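RNA-binding protein RO60 (Deinococcus radiodurans, PDB 2NVO) binds several small RNAs that accumulate during recovery from ultraviolet irradiation and contributes to the bacterium's resistance to that radiation. Local coordinates at residues T153-G156 with Y161-A164. Sequence-based numbering, arbitrary orientation.
Sequences TRRG and YETA
Arg155 and Glu162, seven residues apart on helix 151-163, join along the helix surface in a bidentate salt bridge with one short and one weak arm. The short arm runs from Arg155 NH1 to Glu162 OE1, 2.8 Å, with the oxygen lying almost in the guanidinium plane. Its N-H...O angle of 176° makes it nearly straight. NH1 meets OE1 on its syn side, though 29° out of the carboxylate plane. The second arm, Arg155 NH2 to Glu162 OE2 at 3.4 Å, is weak. The carboxylate lies at the edge of the guanidinium, the two planes turned 27° from each other.

Arg155 starts with CB directed away from residues 161-164; bends at chi2 and chi3 curl its chain back so that the guanidinium reaches the acid. Glu162 instead points its CB toward residues 153-156 and extends beyond CG, and its chain meets that of the arginine at about a right angle. Further out, Glu162 OE2 also accepts a hydrogen bond from the backbone N of Lys194, while its side chain touches Pro193. The carboxylate therefore ties its own helix to the loop following helix 184-191. This is an i to i+7 salt bridge, spanning two helical turns on the surface of the TROVE domain's horseshoe of HEAT-like repeats, within a region inferred from relatives to bind RNA.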
loop_
_atom_site.group_PDB
_atom_site.type_symbol
_atom_site.label_atom_id
_atom_site.label_comp_id
_atom_site.label_asym_id
_atom_site.label_seq_id
_atom_site.Cartn_x
_atom_site.Cartn_y
_atom_site.Cartn_z
ATOM N N THR A 153 18.644 21.450 -13.269
ATOM C CA THR A 153 18.146 21.158 -11.931
ATOM C C THR A 153 17.348 22.320 -11.335
ATOM O O THR A 153 16.224 22.130 -10.878
ATOM C CB THR A 153 19.280 20.731 -10.981
ATOM O OG1 THR A 153 19.881 19.525 -11.472
ATOM C CG2 THR A 153 18.729 20.479 -9.575
ATOM N N ARG A 154 17.920 23.522 -11.337
ATOM C CA ARG A 154 17.192 24.681 -10.830
ATOM C C ARG A 154 15.846 24.816 -11.528
ATOM O O ARG A 154 14.804 24.858 -10.880
ATOM C CB ARG A 154 18.005 25.967 -10.998
ATOM C CG ARG A 154 19.110 26.120 -9.982
ATOM C CD ARG A 154 20.073 27.235 -10.365
ATOM N NE ARG A 154 20.831 26.906 -11.570
ATOM C CZ ARG A 154 21.591 27.772 -12.236
ATOM N NH1 ARG A 154 21.689 29.030 -11.818
ATOM N NH2 ARG A 154 22.248 27.381 -13.323
ATOM N N ARG A 155 15.880 24.877 -12.857
ATOM C CA ARG A 155 14.660 24.980 -13.651
ATOM C C ARG A 155 13.692 23.824 -13.394
ATOM O O ARG A 155 12.511 24.045 -13.158
ATOM C CB ARG A 155 14.987 25.074 -15.150
ATOM C CG ARG A 155 15.369 26.478 -15.607
ATOM C CD ARG A 155 14.367 27.496 -15.073
ATOM N NE ARG A 155 13.000 26.987 -15.153
ATOM C CZ ARG A 155 11.967 27.495 -14.486
ATOM N NH1 ARG A 155 10.760 26.955 -14.610
ATOM N NH2 ARG A 155 12.141 28.537 -13.685
ATOM N N GLY A 156 14.200 22.599 -13.436
ATOM C CA GLY A 156 13.371 21.419 -13.232
ATOM C C GLY A 156 12.627 21.397 -11.908
ATOM O O GLY A 156 11.452 21.056 -11.857
ATOM N N TYR A 161 7.115 23.775 -8.720
ATOM C CA TYR A 161 6.348 24.741 -7.936
ATOM C C TYR A 161 5.530 25.684 -8.815
ATOM O O TYR A 161 4.417 26.068 -8.465
ATOM C CB TYR A 161 7.271 25.550 -7.029
ATOM C CG TYR A 161 7.973 24.710 -5.984
ATOM C CD1 TYR A 161 7.301 24.277 -4.845
ATOM C CD2 TYR A 161 9.307 24.354 -6.137
ATOM C CE1 TYR A 161 7.952 23.506 -3.874
ATOM C CE2 TYR A 161 9.960 23.590 -5.188
ATOM C CZ TYR A 161 9.275 23.163 -4.065
ATOM O OH TYR A 161 9.931 22.403 -3.119
ATOM N N GLU A 162 6.088 26.049 -9.961
ATOM C CA GLU A 162 5.419 26.989 -10.863
ATOM C C GLU A 162 4.210 26.365 -11.562
ATOM O O GLU A 162 3.344 27.077 -12.088
ATOM C CB GLU A 162 6.421 27.531 -11.880
ATOM C CG GLU A 162 7.447 28.463 -11.258
ATOM C CD GLU A 162 8.620 28.725 -12.168
ATOM O OE1 GLU A 162 8.661 28.112 -13.253
ATOM O OE2 GLU A 162 9.501 29.541 -11.800
ATOM N N THR A 163 4.152 25.037 -11.559
ATOM C CA THR A 163 3.068 24.304 -12.215
ATOM C C THR A 163 1.903 24.015 -11.259
ATOM O O THR A 163 0.791 23.703 -11.685
ATOM C CB THR A 163 3.591 22.980 -12.807
ATOM O OG1 THR A 163 4.497 23.263 -13.877
ATOM C CG2 THR A 163 2.454 22.124 -13.333
ATOM N N ALA A 164 2.159 24.133 -9.963
ATOM C CA ALA A 164 1.168 23.772 -8.953
ATOM C C ALA A 164 0.234 24.931 -8.615
ATOM O O ALA A 164 0.688 26.057 -8.399
ATOM C CB ALA A 164 1.872 23.277 -7.682
#